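Local coordinates for RNA-dependent RNA Polymerase (Bombyx mori cytoplasmic polyhedrosis virus, PDB 6TZ0), which synthesises viral RNA from RNA templates, making plus strands during transcription and complementary minus strands during genome replication, at residues A[922-927]-A[976-981]; A[458-463]-A[496-501]; A[61-66]-A[329-334]; A[255-260]-A[731-736]. All blocks are in the same frame, centred on the assembly; numbering follows the deposited sequence.

Contact 1 (A[922-927]-A[976-981])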
loop_
_atom_site.group_PDB
_atom_site.type_symbol
_atom_site.label_atom_id
_atom_site.label_comp_id
_atom_site.label_asym_id
_atom_site.label_seq_id
_atom_site.Cartn_x
_atom_site.Cartn_y
_atom_site.Cartn_z
ATOM N N LYS A 922 23.149 14.549 -1.465
ATOM C CA LYS A 922 22.032 15.395 -1.856
ATOM C C LYS A 922 22.425 16.851 -1.668
ATOM O O LYS A 922 23.175 17.184 -0.745
ATOM C CB LYS A 922 20.781 15.080 -1.028
ATOM C CG LYS A 922 19.892 13.966 -1.575
ATOM C CD LYS A 922 20.481 12.577 -1.392
ATOM C CE LYS A 922 20.522 12.171 0.066
ATOM N NZ LYS A 922 21.062 10.797 0.224
ATOM N N GLU A 923 21.926 17.714 -2.545
ATOM C CA GLU A 923 22.222 19.139 -2.484
ATOM C C GLU A 923 21.036 19.828 -1.816
ATOM O O GLU A 923 19.958 19.936 -2.407
ATOM C CB GLU A 923 22.502 19.690 -3.880
ATOM C CG GLU A 923 23.275 20.993 -3.882
ATOM C CD GLU A 923 22.382 22.200 -3.831
ATOM O OE1 GLU A 923 21.281 22.129 -4.404
ATOM O OE2 GLU A 923 22.773 23.211 -3.211
ATOM N N ASP A 924 21.239 20.289 -0.586
ATOM C CA ASP A 924 20.140 20.688 0.278
ATOM C C ASP A 924 19.648 22.097 -0.036
ATOM O O ASP A 924 20.325 22.893 -0.688
ATOM C CB ASP A 924 20.559 20.616 1.745
ATOM C CG ASP A 924 20.784 19.196 2.219
ATOM O OD1 ASP A 924 20.169 18.268 1.649
ATOM O OD2 ASP A 924 21.566 19.010 3.174
ATOM N N ILE A 925 18.441 22.393 0.449
ATOM C CA ILE A 925 17.861 23.729 0.378
ATOM C C ILE A 925 18.385 24.561 1.541
ATOM O O ILE A 925 19.022 24.030 2.458
ATOM C CB ILE A 925 16.323 23.682 0.381
ATOM C CG1 ILE A 925 15.805 23.039 1.661
ATOM C CG2 ILE A 925 15.803 22.923 -0.812
ATOM C CD1 ILE A 925 14.315 23.169 1.832
ATOM N N SER A 926 18.132 25.866 1.501
ATOM C CA SER A 926 18.631 26.767 2.527
ATOM C C SER A 926 17.897 26.530 3.848
ATOM O O SER A 926 16.710 26.197 3.852
ATOM C CB SER A 926 18.462 28.217 2.082
ATOM O OG SER A 926 17.097 28.570 1.982
ATOM N N PRO A 927 18.588 26.674 4.985
ATOM C CA PRO A 927 17.947 26.367 6.275
ATOM C C PRO A 927 16.877 27.365 6.688
ATOM O O PRO A 927 15.990 26.996 7.469
ATOM C CB PRO A 927 19.121 26.370 7.259
ATOM C CG PRO A 927 20.127 27.258 6.633
ATOM C CD PRO A 927 20.004 27.046 5.155
ATOM N N LYS A 976 13.068 16.263 9.611
ATOM C CA LYS A 976 12.495 15.398 8.583
ATOM C C LYS A 976 12.434 16.111 7.236
ATOM O O LYS A 976 12.789 15.530 6.195
ATOM C CB LYS A 976 11.106 14.942 9.023
ATOM C CG LYS A 976 10.511 13.819 8.206
ATOM C CD LYS A 976 9.107 13.501 8.699
ATOM C CE LYS A 976 9.114 12.853 10.075
ATOM N NZ LYS A 976 9.662 11.471 10.053
ATOM N N ILE A 977 12.025 17.384 7.250
ATOM C CA ILE A 977 12.026 18.191 6.031
ATOM C C ILE A 977 13.451 18.412 5.532
ATOM O O ILE A 977 13.710 18.371 4.322
ATOM C CB ILE A 977 11.277 19.515 6.277
ATOM C CG1 ILE A 977 9.793 19.233 6.497
ATOM C CG2 ILE A 977 11.430 20.492 5.125
ATOM C CD1 ILE A 977 9.006 20.432 6.923
ATOM N N GLN A 978 14.408 18.585 6.450
ATOM C CA GLN A 978 15.796 18.792 6.048
ATOM C C GLN A 978 16.402 17.538 5.433
ATOM O O GLN A 978 17.237 17.640 4.529
ATOM C CB GLN A 978 16.622 19.253 7.250
ATOM C CG GLN A 978 17.992 19.829 6.910
ATOM C CD GLN A 978 19.088 18.786 6.856
ATOM O OE1 GLN A 978 19.034 17.775 7.553
ATOM N NE2 GLN A 978 20.092 19.026 6.021
ATOM N N LYS A 979 16.000 16.354 5.900
ATOM C CA LYS A 979 16.491 15.127 5.283
ATOM C C LYS A 979 15.904 14.938 3.895
ATOM O O LYS A 979 16.637 14.692 2.931
ATOM C CB LYS A 979 16.174 13.905 6.148
ATOM C CG LYS A 979 16.857 13.880 7.493
ATOM C CD LYS A 979 18.360 13.821 7.378
ATOM C CE LYS A 979 18.983 13.717 8.757
ATOM N NZ LYS A 979 18.785 14.978 9.534
ATOM N N SER A 980 14.587 15.053 3.765
ATOM C CA SER A 980 13.962 14.586 2.535
ATOM C C SER A 980 13.733 15.672 1.486
ATOM O O SER A 980 12.903 15.470 0.597
ATOM C CB SER A 980 12.639 13.892 2.863
ATOM O OG SER A 980 11.731 14.792 3.460
ATOM N N ALA A 981 14.447 16.793 1.531
ATOM C CA ALA A 981 14.276 17.834 0.527
ATOM C C ALA A 981 15.594 18.171 -0.160
ATOM O O ALA A 981 16.671 18.085 0.437
ATOM C CB ALA A 981 13.682 19.103 1.138
#

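Contact 2 (A[458-463]-A[496-501])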
loop_
_atom_site.group_PDB
_atom_site.type_symbol
_atom_site.label_atom_id
_atom_site.label_comp_id
_atom_site.label_asym_id
_atom_site.label_seq_id
_atom_site.Cartn_x
_atom_site.Cartn_y
_atom_site.Cartn_z
ATOM N N ARG A 458 -0.318 26.591 2.346
ATOM C CA ARG A 458 -1.140 27.790 2.278
ATOM C C ARG A 458 -2.510 27.522 1.681
ATOM O O ARG A 458 -3.406 28.357 1.823
ATOM C CB ARG A 458 -0.437 28.867 1.456
ATOM C CG ARG A 458 -0.403 28.581 -0.023
ATOM C CD ARG A 458 0.378 29.629 -0.778
ATOM N NE ARG A 458 1.812 29.514 -0.534
ATOM C CZ ARG A 458 2.724 30.352 -1.010
ATOM N NH1 ARG A 458 2.355 31.368 -1.774
ATOM N NH2 ARG A 458 4.005 30.168 -0.731
ATOM N N GLU A 459 -2.698 26.381 1.024
ATOM C CA GLU A 459 -3.967 26.050 0.395
ATOM C C GLU A 459 -4.577 24.782 0.977
ATOM O O GLU A 459 -5.379 24.125 0.311
ATOM C CB GLU A 459 -3.790 25.930 -1.118
ATOM C CG GLU A 459 -2.834 24.855 -1.576
ATOM C CD GLU A 459 -2.706 24.822 -3.081
ATOM O OE1 GLU A 459 -3.296 25.698 -3.744
ATOM O OE2 GLU A 459 -2.040 23.907 -3.605
ATOM N N TYR A 460 -4.227 24.444 2.217
ATOM C CA TYR A 460 -4.834 23.302 2.889
ATOM C C TYR A 460 -6.311 23.536 3.180
ATOM O O TYR A 460 -7.094 22.581 3.197
ATOM C CB TYR A 460 -4.072 23.000 4.179
ATOM C CG TYR A 460 -4.634 21.862 4.995
ATOM C CD1 TYR A 460 -4.482 20.547 4.587
ATOM C CD2 TYR A 460 -5.300 22.106 6.187
ATOM C CE1 TYR A 460 -4.992 19.508 5.335
ATOM C CE2 TYR A 460 -5.806 21.075 6.945
ATOM C CZ TYR A 460 -5.654 19.781 6.512
ATOM O OH TYR A 460 -6.165 18.754 7.259
ATOM N N ARG A 461 -6.714 24.786 3.385
ATOM C CA ARG A 461 -8.091 25.134 3.692
ATOM C C ARG A 461 -8.856 25.636 2.478
ATOM O O ARG A 461 -9.983 26.111 2.626
ATOM C CB ARG A 461 -8.132 26.197 4.788
ATOM C CG ARG A 461 -7.474 25.802 6.089
ATOM C CD ARG A 461 -8.253 24.759 6.849
ATOM N NE ARG A 461 -7.640 24.490 8.143
ATOM C CZ ARG A 461 -8.067 23.578 9.005
ATOM N NH1 ARG A 461 -9.119 22.833 8.721
ATOM N NH2 ARG A 461 -7.435 23.413 10.151
ATOM N N THR A 462 -8.274 25.553 1.293
ATOM C CA THR A 462 -8.851 26.103 0.075
ATOM C C THR A 462 -9.587 25.020 -0.686
ATOM O O THR A 462 -9.002 23.967 -0.963
ATOM C CB THR A 462 -7.756 26.699 -0.800
ATOM O OG1 THR A 462 -7.094 27.743 -0.080
ATOM C CG2 THR A 462 -8.330 27.269 -2.075
ATOM N N PRO A 463 -10.858 25.232 -1.040
ATOM C CA PRO A 463 -11.640 24.153 -1.663
ATOM C C PRO A 463 -11.229 23.817 -3.090
ATOM O O PRO A 463 -11.554 22.722 -3.560
ATOM C CB PRO A 463 -13.075 24.692 -1.617
ATOM C CG PRO A 463 -13.058 25.731 -0.566
ATOM C CD PRO A 463 -11.714 26.359 -0.637
ATOM N N ARG A 496 -5.775 13.483 -3.557
ATOM C CA ARG A 496 -6.528 12.248 -3.740
ATOM C C ARG A 496 -6.361 11.314 -2.555
ATOM O O ARG A 496 -7.276 10.549 -2.243
ATOM C CB ARG A 496 -6.103 11.525 -5.012
ATOM C CG ARG A 496 -6.574 12.139 -6.293
ATOM C CD ARG A 496 -6.138 11.242 -7.427
ATOM N NE ARG A 496 -6.466 11.759 -8.748
ATOM C CZ ARG A 496 -7.603 11.504 -9.381
ATOM N NH1 ARG A 496 -8.529 10.748 -8.808
ATOM N NH2 ARG A 496 -7.814 12.005 -10.589
ATOM N N LEU A 497 -5.206 11.360 -1.892
ATOM C CA LEU A 497 -5.045 10.612 -0.653
ATOM C C LEU A 497 -5.883 11.225 0.456
ATOM O O LEU A 497 -6.352 10.522 1.354
ATOM C CB LEU A 497 -3.569 10.571 -0.267
ATOM C CG LEU A 497 -3.163 9.628 0.859
ATOM C CD1 LEU A 497 -3.403 8.201 0.440
ATOM C CD2 LEU A 497 -1.723 9.833 1.259
ATOM N N PHE A 498 -6.088 12.538 0.401
ATOM C CA PHE A 498 -6.882 13.226 1.405
ATOM C C PHE A 498 -8.366 12.947 1.237
ATOM O O PHE A 498 -9.105 12.949 2.225
ATOM C CB PHE A 498 -6.606 14.725 1.327
ATOM C CG PHE A 498 -7.313 15.531 2.368
ATOM C CD1 PHE A 498 -6.846 15.563 3.666
ATOM C CD2 PHE A 498 -8.445 16.261 2.044
ATOM C CE1 PHE A 498 -7.485 16.308 4.624
ATOM C CE2 PHE A 498 -9.091 17.004 3.001
ATOM C CZ PHE A 498 -8.610 17.027 4.292
ATOM N N LEU A 499 -8.825 12.722 0.004
ATOM C CA LEU A 499 -10.236 12.408 -0.204
ATOM C C LEU A 499 -10.603 11.040 0.352
ATOM O O LEU A 499 -11.742 10.823 0.776
ATOM C CB LEU A 499 -10.596 12.480 -1.683
ATOM C CG LEU A 499 -10.723 13.880 -2.259
ATOM C CD1 LEU A 499 -11.017 13.791 -3.742
ATOM C CD2 LEU A 499 -11.825 14.617 -1.523
ATOM N N SER A 500 -9.662 10.108 0.362
ATOM C CA SER A 500 -9.928 8.784 0.896
ATOM C C SER A 500 -9.595 8.658 2.374
ATOM O O SER A 500 -9.528 7.535 2.879
ATOM C CB SER A 500 -9.140 7.745 0.104
ATOM O OG SER A 500 -7.749 7.939 0.264
ATOM N N PHE A 501 -9.393 9.766 3.082
ATOM C CA PHE A 501 -8.921 9.660 4.454
ATOM C C PHE A 501 -10.073 9.514 5.439
ATOM O O PHE A 501 -9.982 8.732 6.391
ATOM C CB PHE A 501 -8.052 10.860 4.807
ATOM C CG PHE A 501 -7.435 10.767 6.160
ATOM C CD1 PHE A 501 -6.436 9.844 6.407
ATOM C CD2 PHE A 501 -7.836 11.609 7.180
ATOM C CE1 PHE A 501 -5.862 9.750 7.649
ATOM C CE2 PHE A 501 -7.265 11.516 8.421
ATOM C CZ PHE A 501 -6.276 10.587 8.656
#

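Contact 3 (A[61-66]-A[329-334])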
loop_
_atom_site.group_PDB
_atom_site.type_symbol
_atom_site.label_atom_id
_atom_site.label_comp_id
_atom_site.label_asym_id
_atom_site.label_seq_id
_atom_site.Cartn_x
_atom_site.Cartn_y
_atom_site.Cartn_z
ATOM N N ASN A 61 10.910 -39.294 2.974
ATOM C CA ASN A 61 10.416 -40.154 4.041
ATOM C C ASN A 61 11.103 -41.513 4.062
ATOM O O ASN A 61 10.620 -42.436 4.722
ATOM C CB ASN A 61 8.900 -40.303 3.929
ATOM C CG ASN A 61 8.166 -39.070 4.412
ATOM O OD1 ASN A 61 8.455 -38.551 5.488
ATOM N ND2 ASN A 61 7.253 -38.570 3.607
ATOM N N GLY A 62 12.226 -41.653 3.364
ATOM C CA GLY A 62 13.062 -42.826 3.489
ATOM C C GLY A 62 12.754 -43.976 2.556
ATOM O O GLY A 62 13.197 -45.097 2.825
ATOM N N ASN A 63 12.017 -43.747 1.479
ATOM C CA ASN A 63 11.703 -44.795 0.521
ATOM C C ASN A 63 12.597 -44.656 -0.704
ATOM O O ASN A 63 12.913 -43.541 -1.123
ATOM C CB ASN A 63 10.235 -44.723 0.112
ATOM C CG ASN A 63 9.300 -44.878 1.291
ATOM O OD1 ASN A 63 8.585 -43.947 1.653
ATOM N ND2 ASN A 63 9.297 -46.056 1.892
ATOM N N GLN A 64 12.987 -45.790 -1.281
ATOM C CA GLN A 64 13.957 -45.795 -2.372
ATOM C C GLN A 64 13.345 -45.257 -3.656
ATOM O O GLN A 64 12.269 -45.695 -4.073
ATOM C CB GLN A 64 14.491 -47.206 -2.599
ATOM C CG GLN A 64 15.369 -47.713 -1.481
ATOM C CD GLN A 64 16.679 -46.962 -1.403
ATOM O OE1 GLN A 64 17.283 -46.640 -2.424
ATOM N NE2 GLN A 64 17.126 -46.674 -0.189
ATOM N N LEU A 65 14.037 -44.313 -4.290
ATOM C CA LEU A 65 13.535 -43.682 -5.500
ATOM C C LEU A 65 14.669 -43.585 -6.511
ATOM O O LEU A 65 15.841 -43.498 -6.143
ATOM C CB LEU A 65 12.917 -42.309 -5.168
ATOM C CG LEU A 65 11.985 -41.570 -6.136
ATOM C CD1 LEU A 65 12.705 -40.675 -7.085
ATOM C CD2 LEU A 65 11.168 -42.577 -6.932
ATOM N N GLN A 66 14.308 -43.637 -7.793
ATOM C CA GLN A 66 15.261 -43.640 -8.898
ATOM C C GLN A 66 14.894 -42.551 -9.893
ATOM O O GLN A 66 13.749 -42.486 -10.346
ATOM C CB GLN A 66 15.271 -44.994 -9.606
ATOM C CG GLN A 66 15.823 -46.121 -8.768
ATOM C CD GLN A 66 15.675 -47.462 -9.445
ATOM O OE1 GLN A 66 15.064 -47.568 -10.507
ATOM N NE2 GLN A 66 16.238 -48.496 -8.836
ATOM N N ALA A 329 3.250 -34.259 5.373
ATOM C CA ALA A 329 3.929 -32.986 5.593
ATOM C C ALA A 329 5.280 -32.934 4.888
ATOM O O ALA A 329 5.629 -31.915 4.274
ATOM C CB ALA A 329 4.107 -32.746 7.090
ATOM N N ASN A 330 6.034 -34.036 4.934
ATOM C CA ASN A 330 7.350 -34.065 4.308
ATOM C C ASN A 330 7.250 -34.041 2.789
ATOM O O ASN A 330 7.982 -33.287 2.128
ATOM C CB ASN A 330 8.123 -35.295 4.773
ATOM C CG ASN A 330 8.457 -35.249 6.245
ATOM O OD1 ASN A 330 8.792 -34.202 6.785
ATOM N ND2 ASN A 330 8.365 -36.394 6.904
ATOM N N TYR A 331 6.340 -34.839 2.212
ATOM C CA TYR A 331 6.168 -34.785 0.763
ATOM C C TYR A 331 5.587 -33.453 0.305
ATOM O O TYR A 331 5.894 -32.997 -0.801
ATOM C CB TYR A 331 5.273 -35.907 0.256
ATOM C CG TYR A 331 5.836 -37.294 0.347
ATOM C CD1 TYR A 331 6.996 -37.630 -0.324
ATOM C CD2 TYR A 331 5.133 -38.305 0.983
ATOM C CE1 TYR A 331 7.496 -38.910 -0.282
ATOM C CE2 TYR A 331 5.617 -39.598 1.020
ATOM C CZ TYR A 331 6.804 -39.888 0.390
ATOM O OH TYR A 331 7.301 -41.167 0.423
ATOM N N TYR A 332 4.771 -32.805 1.141
ATOM C CA TYR A 332 4.227 -31.507 0.772
ATOM C C TYR A 332 5.306 -30.438 0.757
ATOM O O TYR A 332 5.333 -29.602 -0.150
ATOM C CB TYR A 332 3.102 -31.109 1.722
ATOM C CG TYR A 332 2.437 -29.812 1.336
ATOM C CD1 TYR A 332 1.583 -29.755 0.249
ATOM C CD2 TYR A 332 2.674 -28.646 2.047
ATOM C CE1 TYR A 332 0.978 -28.578 -0.112
ATOM C CE2 TYR A 332 2.077 -27.464 1.690
ATOM C CZ TYR A 332 1.222 -27.437 0.618
ATOM O OH TYR A 332 0.625 -26.252 0.265
ATOM N N ALA A 333 6.208 -30.450 1.743
ATOM C CA ALA A 333 7.334 -29.520 1.719
ATOM C C ALA A 333 8.256 -29.786 0.536
ATOM O O ALA A 333 8.800 -28.840 -0.054
ATOM C CB ALA A 333 8.120 -29.600 3.025
ATOM N N ALA A 334 8.415 -31.060 0.158
ATOM C CA ALA A 334 9.190 -31.387 -1.035
ATOM C C ALA A 334 8.545 -30.824 -2.297
ATOM O O ALA A 334 9.236 -30.255 -3.143
ATOM C CB ALA A 334 9.371 -32.898 -1.152
#

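Contact 4 (A[255-260]-A[731-736])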
loop_
_atom_site.group_PDB
_atom_site.type_symbol
_atom_site.label_atom_id
_atom_site.label_comp_id
_atom_site.label_asym_id
_atom_site.label_seq_id
_atom_site.Cartn_x
_atom_site.Cartn_y
_atom_site.Cartn_z
ATOM N N SER A 255 -2.045 -29.028 -4.353
ATOM C CA SER A 255 -3.354 -29.287 -3.761
ATOM C C SER A 255 -3.680 -30.773 -3.590
ATOM O O SER A 255 -4.805 -31.101 -3.205
ATOM C CB SER A 255 -4.437 -28.614 -4.605
ATOM O OG SER A 255 -4.508 -29.189 -5.894
ATOM N N TRP A 256 -2.734 -31.670 -3.858
ATOM C CA TRP A 256 -2.925 -33.105 -3.685
ATOM C C TRP A 256 -2.896 -33.544 -2.227
ATOM O O TRP A 256 -3.279 -34.688 -1.936
ATOM C CB TRP A 256 -1.839 -33.855 -4.464
ATOM C CG TRP A 256 -0.464 -33.435 -4.043
ATOM C CD1 TRP A 256 0.272 -32.426 -4.573
ATOM C CD2 TRP A 256 0.320 -33.987 -2.980
ATOM N NE1 TRP A 256 1.465 -32.315 -3.915
ATOM C CE2 TRP A 256 1.516 -33.262 -2.928
ATOM C CE3 TRP A 256 0.122 -35.026 -2.067
ATOM C CZ2 TRP A 256 2.512 -33.539 -2.005
ATOM C CZ3 TRP A 256 1.107 -35.295 -1.152
ATOM C CH2 TRP A 256 2.288 -34.557 -1.128
ATOM N N TYR A 257 -2.425 -32.686 -1.312
ATOM C CA TYR A 257 -2.128 -33.131 0.046
ATOM C C TYR A 257 -3.388 -33.445 0.826
ATOM O O TYR A 257 -3.343 -34.254 1.754
ATOM C CB TYR A 257 -1.299 -32.083 0.794
ATOM C CG TYR A 257 -2.053 -30.856 1.251
ATOM C CD1 TYR A 257 -2.298 -29.807 0.382
ATOM C CD2 TYR A 257 -2.461 -30.719 2.576
ATOM C CE1 TYR A 257 -2.967 -28.682 0.800
ATOM C CE2 TYR A 257 -3.132 -29.596 2.999
ATOM C CZ TYR A 257 -3.381 -28.581 2.106
ATOM O OH TYR A 257 -4.045 -27.454 2.525
ATOM N N GLN A 258 -4.510 -32.848 0.439
ATOM C CA GLN A 258 -5.779 -33.147 1.078
ATOM C C GLN A 258 -6.232 -34.565 0.750
ATOM O O GLN A 258 -6.699 -35.292 1.632
ATOM C CB GLN A 258 -6.805 -32.109 0.640
ATOM C CG GLN A 258 -8.091 -32.104 1.400
ATOM C CD GLN A 258 -8.955 -30.946 0.991
ATOM O OE1 GLN A 258 -8.625 -30.217 0.062
ATOM N NE2 GLN A 258 -10.045 -30.744 1.698
ATOM N N GLU A 259 -6.042 -34.995 -0.499
ATOM C CA GLU A 259 -6.334 -36.376 -0.866
ATOM C C GLU A 259 -5.360 -37.354 -0.223
ATOM O O GLU A 259 -5.762 -38.454 0.179
ATOM C CB GLU A 259 -6.303 -36.526 -2.383
ATOM C CG GLU A 259 -6.685 -37.897 -2.880
ATOM C CD GLU A 259 -6.647 -37.990 -4.381
ATOM O OE1 GLU A 259 -6.345 -36.967 -5.027
ATOM O OE2 GLU A 259 -6.908 -39.085 -4.917
ATOM N N ALA A 260 -4.088 -36.965 -0.113
ATOM C CA ALA A 260 -3.110 -37.819 0.558
ATOM C C ALA A 260 -3.454 -38.015 2.031
ATOM O O ALA A 260 -3.420 -39.141 2.543
ATOM C CB ALA A 260 -1.713 -37.227 0.413
ATOM N N THR A 731 -1.021 -28.393 14.008
ATOM C CA THR A 731 0.362 -28.476 13.562
ATOM C C THR A 731 0.618 -27.437 12.482
ATOM O O THR A 731 -0.137 -27.351 11.511
ATOM C CB THR A 731 0.660 -29.890 13.046
ATOM O OG1 THR A 731 0.761 -30.806 14.144
ATOM C CG2 THR A 731 1.890 -29.937 12.182
ATOM N N PHE A 732 1.681 -26.656 12.655
ATOM C CA PHE A 732 2.056 -25.597 11.725
ATOM C C PHE A 732 2.975 -26.144 10.640
ATOM O O PHE A 732 4.097 -26.565 10.932
ATOM C CB PHE A 732 2.731 -24.465 12.496
ATOM C CG PHE A 732 3.309 -23.393 11.631
ATOM C CD1 PHE A 732 2.489 -22.582 10.870
ATOM C CD2 PHE A 732 4.674 -23.157 11.626
ATOM C CE1 PHE A 732 3.019 -21.588 10.087
ATOM C CE2 PHE A 732 5.208 -22.161 10.844
ATOM C CZ PHE A 732 4.378 -21.377 10.078
ATOM N N TRP A 733 2.503 -26.140 9.390
ATOM C CA TRP A 733 3.337 -26.479 8.236
ATOM C C TRP A 733 3.870 -25.166 7.669
ATOM O O TRP A 733 3.154 -24.440 6.981
ATOM C CB TRP A 733 2.578 -27.256 7.162
ATOM C CG TRP A 733 2.065 -28.626 7.538
ATOM C CD1 TRP A 733 2.124 -29.226 8.755
ATOM C CD2 TRP A 733 1.467 -29.584 6.652
ATOM N NE1 TRP A 733 1.562 -30.474 8.697
ATOM C CE2 TRP A 733 1.161 -30.723 7.413
ATOM C CE3 TRP A 733 1.144 -29.579 5.292
ATOM C CZ2 TRP A 733 0.549 -31.844 6.862
ATOM C CZ3 TRP A 733 0.545 -30.693 4.748
ATOM C CH2 TRP A 733 0.252 -31.806 5.529
ATOM N N GLY A 734 5.127 -24.858 7.960
ATOM C CA GLY A 734 5.708 -23.633 7.465
ATOM C C GLY A 734 6.108 -23.715 6.005
ATOM O O GLY A 734 6.307 -24.788 5.440
ATOM N N PHE A 735 6.229 -22.545 5.386
ATOM C CA PHE A 735 6.495 -22.420 3.952
ATOM C C PHE A 735 7.913 -21.868 3.805
ATOM O O PHE A 735 8.121 -20.654 3.787
ATOM C CB PHE A 735 5.468 -21.505 3.264
ATOM C CG PHE A 735 4.053 -22.040 3.242
ATOM C CD1 PHE A 735 3.770 -23.373 3.499
ATOM C CD2 PHE A 735 3.000 -21.187 2.951
ATOM C CE1 PHE A 735 2.467 -23.835 3.480
ATOM C CE2 PHE A 735 1.698 -21.644 2.923
ATOM C CZ PHE A 735 1.431 -22.967 3.187
ATOM N N ALA A 736 8.892 -22.767 3.701
ATOM C CA ALA A 736 10.287 -22.354 3.639
ATOM C C ALA A 736 10.687 -21.812 2.279
ATOM O O ALA A 736 11.716 -21.138 2.175
ATOM C CB ALA A 736 11.210 -23.517 3.993
#

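Contact 1 (A[922-927]-A[976-981])
Asp924 and Ile925 meet Gln978 and Ala981 in a small, partly buried loop-to-helix contact within the C-terminal region of the polymerase. One side is the connection from strand 919-921 to helix 927-937. The other is the last turn of helix 973-979 and the residues just past it. The backbones come closest at Asp924 and Ala981, whose CA atoms are 6.5 Å apart.

The polar half pairs the Asp924 carboxylate with the Gln978 amide. OD2 of Asp924 lies 3.2 Å from NE2 of Gln978, but the angle is too poor for a hydrogen bond. The two flat groups stand almost perpendicular, with planes 82° apart. Gln978 CG is anti to the backbone N (chi1 -166°), and a bend at chi2 swings the amide back to the loop. The carboxylate sits beside the C-terminal end of a helix, which would tend to disfavour its negative charge.

The loop is also tied down by a backbone bond between Glu923 and Ala983. At its far end Ser926 is the N-cap of helix 927-937. Next to the polar pair the contact is apolar: Ile925 CD1 rests 4.2 Å from Ala981 CB.

Contact 2 (A[458-463]-A[496-501])
Tyr460 and Phe498 form an offset edge-to-face aromatic pair, with the edge of Tyr460 toward the face of Phe498. The ring centroids are 5.9 Å apart and the planes are inclined at 70°. Phe498 CE1 meets the hydroxyl and the neighbouring CE1 of Tyr460. It lies 3.8 Å from Tyr460 OH and 4.1 Å from Tyr460 CE1. The contact is buried in the central polymerase domain. It joins the type I beta turn of Glu459 to Thr462 to the end of helix 494-499. The backbones stay apart, with 10.4 Å between the CA atoms of Tyr460 and Phe498, and of the two segments only these side chains touch. Each CG lies anti to its own N (chi1 178° in Tyr460), which carries the ring out toward the other segment.

A second shell sets both rings. Tyr460 OH is hydrogen-bonded to Asp414, which also makes a salt bridge with Arg461. The Arg461 guanidinium in turn has Tyr460 CE2 over its centre, 3.9 Å above the plane. Phe498 is stacked with Phe579, meets Trp417 edge-to-face and makes a cation-pi contact with Arg465.

Farther out, the turn faces the neighbouring chain of Viral structural protein 4, where Thr462 is hydrogen-bonded to Asn170 of that chain. On the helix side, Ser500 OG donates to Leu497 O at 3.1 Å, from 43° out of the carbonyl plane.

Contact 3 (A[61-66]-A[329-334])
Asn61 turns its amide onto Asn330 and Tyr331 with CG anti to its carbonyl carbon (chi1 -76°). Asn330 and Tyr331 adopt the same first torsion and reach from helix 325-339 to meet it. Asn61 lies in the loop of a beta hairpin whose arms are strands 54-58 and 64-68. The contact therefore docks a hairpin loop on the early turns of a helix.

The direct bond is between two amides. Asn330 ND2 donates to Asn61 OD1 at 2.6 Å, with an N-H...O angle of 151°. The donor lies in the carbonyl plane of Asn61, while the two amide planes are turned 50° apart.

The other end of the Asn61 amide lies over one face of the Tyr331 ring. ND2 is 3.2 Å above the ring plane, offset toward the rim, and the amide stands nearly upright on the ring. Asn63 OD1 approaches Tyr331 OH to 3.3 Å, but the hydroxyl is hydrogen-bonded to Asp59. Asp59 OD1 accepts from the backbone N of Asn63 and OD2 is bonded to Tyr331 OH, linking the loop to the tyrosine.

Asn61 ND2 has its own acceptor in the backbone O of Asp327. The oxygen of the amide thus accepts and its nitrogen donates, both toward helix 325-339. Exchanging the two atoms would break both bonds, which is consistent with one preferred amide orientation.

Contact 4 (A[255-260]-A[731-736])
Ring-to-ring packing carries the contact between Tyr257 and Trp733. The nearest atoms are Tyr257 CD2 and Trp733 CZ3, 3.7 Å apart. Trp733 CH2 follows at 4.2 Å from the same Tyr257 CD2. The rings are oblique, with planes at 55° and 5.8 Å between the centroid of Tyr257 and that of the six-membered ring of Trp733. Only the far rim of the indole is engaged. Tyr257 sends its ring across from the first turn of helix 257-264, with CG placed between the backbone N and the carbonyl carbon (chi1 75°).

Further packing adds to the pair. Leu726 touches both rings, Val328 and Ala329 of helix 325-339 lie against the indole, and the Tyr332 ring meets that of Tyr257. Beside Trp733, Thr731 CG2 sits at the indole edge, in its plane.

Backbone bonding places the tryptophan. Trp733 pairs with Leu726, in the short, weakly bonded outer strand 732-733 of a three-stranded antiparallel sheet with 720-722 and 725-727. This sheet follows the palm strand 711-716 in the chain, a position consistent with the motif E region of RNA-dependent RNA polymerases. Tyr257 brings the N-terminal region against it.

A polar link lies close by: Gln258, next to Tyr257, makes a weak hydrogen bond to Leu715 O of that palm strand.

Contacts 3 and 4 are neighbours, with centres 13 Å apart. Helix 325-339 joins them. Its residue Tyr332 packs CE1 against Tyr257 CD1 at 3.5 Å, and Ala329 CB lies 3.6 Å from Trp733 CE2. Their segments alternate along the chain. Contacts 1 and 2 are on the same side of the chain's centre, 24 Å apart between centres, and do not touch. Contact 3 is on the opposite side, about 58 and 59 Å from them between centres. Contact 4 is nearest to catalysis: the side chain of Tyr257 is about 11 Å from that of Asp547, which binds magnesium in another structure of this protein; no metal is bound here. The others lie away from the known metal and nucleotide sites.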